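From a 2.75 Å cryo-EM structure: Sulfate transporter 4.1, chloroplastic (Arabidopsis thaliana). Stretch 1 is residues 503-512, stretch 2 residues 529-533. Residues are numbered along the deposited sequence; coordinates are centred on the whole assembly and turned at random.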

# COMPACT_ATOMS: atom_id res chain seq x y z
N VAL A 503 0.46 -28.24 7.36
CA VAL A 503 0.47 -29.23 8.43
C VAL A 503 1.15 -30.47 7.87
O VAL A 503 0.59 -31.20 7.06
N LEU A 504 2.38 -30.71 8.32
CA LEU A 504 3.18 -31.80 7.77
C LEU A 504 2.77 -33.14 8.35
O LEU A 504 2.31 -33.24 9.48
N GLY A 505 2.95 -34.18 7.54
CA GLY A 505 2.65 -35.53 7.98
C GLY A 505 3.91 -36.29 8.33
O GLY A 505 4.50 -36.06 9.39
N ARG A 506 4.33 -37.19 7.45
CA ARG A 506 5.56 -37.94 7.70
C ARG A 506 6.75 -36.99 7.73
O ARG A 506 6.73 -35.92 7.11
N LEU A 507 7.78 -37.38 8.47
CA LEU A 507 8.87 -36.46 8.79
C LEU A 507 9.54 -35.89 7.55
O LEU A 507 9.64 -34.65 7.44
N PRO A 508 10.00 -36.70 6.54
CA PRO A 508 10.47 -36.12 5.28
C PRO A 508 9.32 -35.86 4.31
O PRO A 508 9.39 -36.20 3.13
N GLY A 509 8.25 -35.26 4.82
CA GLY A 509 7.08 -35.01 4.01
C GLY A 509 6.72 -33.55 3.90
O GLY A 509 7.51 -32.67 4.27
N THR A 510 5.51 -33.28 3.42
CA THR A 510 5.06 -31.92 3.15
C THR A 510 3.56 -31.88 3.42
O THR A 510 3.02 -32.76 4.10
N THR A 511 2.89 -30.86 2.90
CA THR A 511 1.49 -30.63 3.19
C THR A 511 0.67 -31.90 2.98
O THR A 511 0.82 -32.59 1.97
N VAL A 512 -0.18 -32.21 3.96
CA VAL A 512 -1.02 -33.40 3.87
C VAL A 512 -2.33 -33.13 3.14
O VAL A 512 -2.96 -34.08 2.65
N VAL A 529 1.51 -31.98 16.43
CA VAL A 529 1.20 -31.24 15.21
C VAL A 529 2.47 -30.57 14.72
O VAL A 529 3.12 -29.84 15.48
N ILE A 530 2.82 -30.81 13.46
CA ILE A 530 4.01 -30.23 12.84
C ILE A 530 3.54 -29.17 11.86
O ILE A 530 2.80 -29.48 10.91
N VAL A 531 3.96 -27.93 12.07
CA VAL A 531 3.51 -26.78 11.29
C VAL A 531 4.71 -26.14 10.62
O VAL A 531 5.73 -25.89 11.27
N ARG A 532 4.59 -25.87 9.32
CA ARG A 532 5.61 -25.18 8.55
C ARG A 532 5.04 -23.89 8.00
O ARG A 532 3.98 -23.91 7.36
N ILE A 533 5.72 -22.78 8.25
CA ILE A 533 5.32 -21.49 7.72
C ILE A 533 6.07 -21.27 6.41
O ILE A 533 7.27 -20.99 6.42

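The two stretches meet as antiparallel strands where Val503 pairs with Val531, their CA atoms 4.8 Å apart; farther along, the first stretch runs as a loop past the side chain of Arg532. The backbone contact rests on one good hydrogen bond, Leu504 N to Ile530 O at 2.9 Å. The same carbonyl also receives a CA-H...O contact, Val503 CA to Ile530 O at 3.4 Å, so one acceptor serves two successive residues of the first strand.

Strand alternation then sorts the side chains. Val503 and Val531 lie on one face of the sheet, both with chi1 in t. Beta-branched valine is well suited to an extended backbone, and its short side chain adds bulk close to the strand. Leu504 and Ile530 occupy the other face, where the packing is more intimate: Leu504 CB lies 4.1 Å from Ile530 CG2. Leu504 adopts m at chi1 and p at chi2, a less common leucine pairing. With these angles its CD1 reaches along the second strand to Arg532, 3.3 Å from Arg532 CB, a tight approach.

Ile530 is m at chi1 and t at chi2, so its longer branch is extended and CD1 reaches the loop beyond the first strand. There it lies 3.9 Å from Gly505 O and 4.3 Å from Leu507 CD2. The CA-to-CB bond of Leu507 points away from the second stretch, yet its mt rotamer brings CD2 back within reach of the isoleucine. Gly505 leaves room of a different kind: an ideal CB here would come within 2.9 Å of Val512 CG1, a clash inside its own stretch.

Arg532 provides the polar side of the contact. Its CB points sideways, but chi1 and chi2 are both t and chi3 turns to p, bringing the end of the chain nearer to the first stretch. The guanidinium has Leu504 CD1 over one face, an apolar neighbour suited to its flat surface, while Thr510 OG1 sits at its edge, where the N-H groups point. Both Arg532 NH1 and Arg532 NH2 donate to Thr510 OG1 at 3.4 Å, two weak bonds to a shared acceptor. That hydroxyl, placed by a t rotamer, is also hydrogen-bonded elsewhere in the structure. Thr511, with chi1 at -43°, brings OG1 to 3.5 Å from Arg532 NH2, a polar contact without a hydrogen bond. Arginine thus suits the site by combining an aliphatic stem, which packs on leucine, with a broad polar head that reaches the threonines.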

# COMPACT_ATOMS: atom_id res chain seq x y z
CB VAL A 503 -0.95 -29.53 8.93
CG1 VAL A 503 -0.91 -30.65 9.96
CG2 VAL A 503 -1.58 -28.28 9.51
CB LEU A 504 4.67 -31.56 8.04
CG LEU A 504 5.38 -30.55 7.15
CD1 LEU A 504 4.93 -29.17 7.49
CD2 LEU A 504 6.88 -30.67 7.34
CB ARG A 506 5.75 -39.01 6.62
CG ARG A 506 6.93 -39.94 6.86
CD ARG A 506 6.88 -40.56 8.25
NE ARG A 506 7.89 -41.60 8.40
CZ ARG A 506 8.01 -42.38 9.46
NH1 ARG A 506 7.20 -42.26 10.50
NH2 ARG A 506 8.97 -43.30 9.48
CB LEU A 507 9.88 -37.18 9.69
CG LEU A 507 9.27 -37.59 11.02
CD1 LEU A 507 10.25 -38.41 11.85
CD2 LEU A 507 8.83 -36.35 11.75
CB PRO A 508 11.43 -37.20 4.76
CG PRO A 508 10.83 -38.46 5.22
CD PRO A 508 10.16 -38.17 6.54
CB THR A 510 5.46 -31.50 1.73
OG1 THR A 510 4.95 -30.18 1.45
CG2 THR A 510 4.92 -32.48 0.70
CB THR A 511 0.94 -29.51 2.30
OG1 THR A 511 1.89 -28.44 2.24
CG2 THR A 511 -0.37 -28.99 2.86
CB VAL A 512 -1.33 -33.97 5.26
CG1 VAL A 512 -0.04 -34.31 5.98
CG2 VAL A 512 -2.14 -32.98 6.07
CB VAL A 529 0.08 -30.21 15.44
CG1 VAL A 529 0.07 -29.19 14.32
CG2 VAL A 529 -1.26 -30.91 15.53
CB ILE A 530 4.87 -31.29 12.15
CG1 ILE A 530 5.06 -32.49 13.07
CG2 ILE A 530 6.21 -30.70 11.75
CD1 ILE A 530 5.50 -33.74 12.36
CB VAL A 531 2.76 -25.77 12.18
CG1 VAL A 531 2.59 -24.45 11.45
CG2 VAL A 531 1.42 -26.32 12.58
CB ARG A 532 6.13 -26.06 7.42
CG ARG A 532 7.30 -25.50 6.64
CD ARG A 532 7.58 -26.37 5.43
NE ARG A 532 6.49 -26.30 4.47
CZ ARG A 532 6.14 -27.29 3.66
NH1 ARG A 532 6.78 -28.45 3.67
NH2 ARG A 532 5.12 -27.12 2.83
CB ILE A 533 5.60 -20.36 8.72
CG1 ILE A 533 4.80 -20.57 10.01
CG2 ILE A 533 5.27 -19.01 8.10
CD1 ILE A 533 5.62 -21.12 11.15